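Side-chain contact in LAIR1 ecotodomain from MGD21 antibody (Homo sapiens, PDB 7JZK), which is a LAIR1 immunoglobulin domain carried as an insert in a malaria antibody, where it recognises RIFIN proteins of Plasmodium: residues A[39-42]-A[43-46]. Sequence-based numbering, arbitrary orientation.
Sequences RERN and YLYS
Tyr43 lays one face of its ring over the side chain of Arg41, two residues earlier in a type I beta turn that runs from Arg41 to Leu44. The touching atom is Arg41 CB, 4.0 Å from the centroid of the Tyr43 ring and offset toward the hydroxyl-bearing end of the ring, a CH-pi contact. Tyr43 CG sits between its own backbone N and carbonyl carbon (chi1 49°), which swings the ring back across the turn. From CB the arginine chain runs on beneath the phenol, with Arg41 CD meeting Tyr43 OH, and its guanidinium lies 45° from the ring plane.

The compact side of the hairpin is around Leu44. Its N-H closes the turn on Arg41 O at 3.1 Å, approaching from well above the carbonyl plane, whereas Leu44 O receives the N-H of Arg39 at 3.0 Å, almost in line with its C=O bond. Leu44 CB packs on Arg39 CB at 4.0 Å, and Leu44 CD1 lies beside the guanidinium of Arg41.

The looser side is that of Glu40 and Arg41, both partly exposed; Glu40 also reaches back to the buried Arg39, bridging the two arginines. Glu40 OE1 pairs with Arg41 NH1 at 2.9 Å, tilted from both flat groups; OE2 stands over a face of the Arg39 guanidinium, an attraction of charge alone. Arg39 NH2 and NH1 instead hydrogen-bond the carbonyl oxygens of Ala73 and Gly71.

This is the beta-hairpin loop linking strands 34-38 and 45-48 of the immunoglobulin fold, and the RIFIN chain lies against it: Tyr43 OH hydrogen-bonds Gln86 of RIFIN, and Tyr43 O its Arg92. Within the domain, Arg39 and Glu40 rest on Phe76 and Leu75 of strand 74-82, while strand 45-48 forms the edge of its sheet within this chain.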
ATOM      1  N   ARG A  39      -7.423   4.992   6.486  1.00 43.10           N
ATOM      2  CA  ARG A  39      -7.905   4.509   7.789  1.00 43.18           C
ATOM      3  C   ARG A  39      -7.343   5.422   8.870  1.00 43.08           C
ATOM      4  O   ARG A  39      -6.882   6.501   8.548  1.00 40.33           O
ATOM      5  CB  ARG A  39      -7.492   3.054   7.990  1.00 50.37           C
ATOM      6  CG  ARG A  39      -8.100   2.084   6.992  1.00 48.28           C
ATOM      7  CD  ARG A  39      -8.743   0.931   7.730  1.00 57.25           C
ATOM      8  NE  ARG A  39      -9.727   1.414   8.685  1.00 67.07           N
ATOM      9  CZ  ARG A  39     -10.462   0.640   9.468  1.00 60.42           C
ATOM     10  NH1 ARG A  39     -10.338  -0.673   9.417  1.00 55.24           N
ATOM     11  NH2 ARG A  39     -11.321   1.185  10.303  1.00 58.72           N
ATOM     12  N   GLU A  40      -7.343   4.963  10.103  1.00 44.77           N
ATOM     13  CA  GLU A  40      -6.804   5.755  11.232  1.00 46.24           C
ATOM     14  C   GLU A  40      -5.330   6.057  10.965  1.00 45.28           C
ATOM     15  O   GLU A  40      -4.827   7.033  11.502  1.00 40.80           O
ATOM     16  CB  GLU A  40      -7.006   4.976  12.525  1.00 48.28           C
ATOM     17  CG  GLU A  40      -7.949   3.799  12.383  1.00 55.90           C
ATOM     18  CD  GLU A  40      -7.297   2.539  11.843  1.00 72.54           C
ATOM     19  OE1 GLU A  40      -6.064   2.449  11.898  1.00 67.88           O
ATOM     20  OE2 GLU A  40      -8.025   1.668  11.352  1.00 69.41           O
ATOM     21  N   ARG A  41      -4.674   5.217  10.175  1.00 42.38           N
ATOM     22  CA  ARG A  41      -3.269   5.458   9.825  1.00 39.35           C
ATOM     23  C   ARG A  41      -3.096   5.810   8.354  1.00 42.60           C
ATOM     24  O   ARG A  41      -3.769   5.202   7.527  1.00 41.94           O
ATOM     25  CB  ARG A  41      -2.360   4.395  10.433  1.00 46.63           C
ATOM     26  CG  ARG A  41      -2.058   4.638  11.903  1.00 52.51           C
ATOM     27  CD  ARG A  41      -1.925   3.362  12.704  1.00 67.07           C
ATOM     28  NE  ARG A  41      -3.022   2.436  12.478  1.00 76.73           N
ATOM     29  CZ  ARG A  41      -3.161   1.278  13.111  1.00 79.79           C
ATOM     30  NH1 ARG A  41      -4.187   0.490  12.841  1.00 90.65           N
ATOM     31  NH2 ARG A  41      -2.268   0.911  14.011  1.00 70.27           N
ATOM     32  N   ASN A  42      -2.190   6.742   8.072  1.00 43.57           N
ATOM     33  CA  ASN A  42      -1.924   7.293   6.722  1.00 42.70           C
ATOM     34  C   ASN A  42      -1.490   6.202   5.762  1.00 45.11           C
ATOM     35  O   ASN A  42      -1.775   6.335   4.582  1.00 44.44           O
ATOM     36  CB  ASN A  42      -0.710   8.220   6.839  1.00 44.30           C
ATOM     37  CG  ASN A  42      -0.977   9.668   6.517  1.00 53.70           C
ATOM     38  OD1 ASN A  42      -2.063  10.022   6.079  1.00 52.32           O
ATOM     39  ND2 ASN A  42       0.016  10.512   6.735  1.00 57.50           N
ATOM     40  N   TYR A  43      -0.769   5.214   6.258  1.00 37.03           N
ATOM     41  CA  TYR A  43      -0.214   4.139   5.407  1.00 41.84           C
ATOM     42  C   TYR A  43      -1.224   3.048   5.067  1.00 38.08           C
ATOM     43  O   TYR A  43      -0.887   2.184   4.289  1.00 43.27           O
ATOM     44  CB  TYR A  43       1.077   3.623   6.037  1.00 41.93           C
ATOM     45  CG  TYR A  43       1.018   3.282   7.504  1.00 45.48           C
ATOM     46  CD1 TYR A  43       1.451   4.182   8.460  1.00 41.54           C
ATOM     47  CD2 TYR A  43       0.570   2.048   7.932  1.00 37.66           C
ATOM     48  CE1 TYR A  43       1.418   3.871   9.807  1.00 46.45           C
ATOM     49  CE2 TYR A  43       0.530   1.719   9.274  1.00 39.29           C
ATOM     50  CZ  TYR A  43       0.957   2.635  10.214  1.00 49.28           C
ATOM     51  OH  TYR A  43       0.923   2.326  11.537  1.00 52.56           O
ATOM     52  N   LEU A  44      -2.385   3.060   5.691  1.00 42.06           N
ATOM     53  CA  LEU A  44      -3.440   2.087   5.348  1.00 42.03           C
ATOM     54  C   LEU A  44      -4.457   2.825   4.485  1.00 46.62           C
ATOM     55  O   LEU A  44      -5.180   3.670   5.011  1.00 43.70           O
ATOM     56  CB  LEU A  44      -4.023   1.539   6.645  1.00 36.84           C
ATOM     57  CG  LEU A  44      -3.008   0.998   7.643  1.00 46.03           C
ATOM     58  CD1 LEU A  44      -3.672   0.711   8.978  1.00 49.10           C
ATOM     59  CD2 LEU A  44      -2.341  -0.252   7.103  1.00 41.63           C
ATOM     60  N   TYR A  45      -4.441   2.553   3.184  1.00 47.14           N
ATOM     61  CA  TYR A  45      -5.291   3.334   2.263  1.00 42.88           C
ATOM     62  C   TYR A  45      -5.728   2.572   1.017  1.00 42.83           C
ATOM     63  O   TYR A  45      -5.096   1.582   0.674  1.00 43.59           O
ATOM     64  CB  TYR A  45      -4.589   4.646   1.908  1.00 36.71           C
ATOM     65  CG  TYR A  45      -3.303   4.603   1.130  1.00 36.29           C
ATOM     66  CD1 TYR A  45      -2.121   5.018   1.709  1.00 37.70           C
ATOM     67  CD2 TYR A  45      -3.281   4.245  -0.204  1.00 40.35           C
ATOM     68  CE1 TYR A  45      -0.937   5.032   0.998  1.00 37.37           C
ATOM     69  CE2 TYR A  45      -2.104   4.236  -0.927  1.00 32.33           C
ATOM     70  CZ  TYR A  45      -0.930   4.634  -0.323  1.00 33.57           C
ATOM     71  OH  TYR A  45       0.225   4.637  -1.036  1.00 34.04           O
ATOM     72  N   SER A  46      -6.776   3.056   0.354  1.00 42.23           N
ATOM     73  CA  SER A  46      -7.173   2.518  -0.942  1.00 33.73           C
ATOM     74  C   SER A  46      -7.449   3.685  -1.874  1.00 46.39           C
ATOM     75  O   SER A  46      -8.147   4.638  -1.499  1.00 42.11           O
ATOM     76  CB  SER A  46      -8.403   1.628  -0.819  1.00 38.68           C
ATOM     77  OG  SER A  46      -8.046   0.377  -0.245  1.00 47.07           O
TER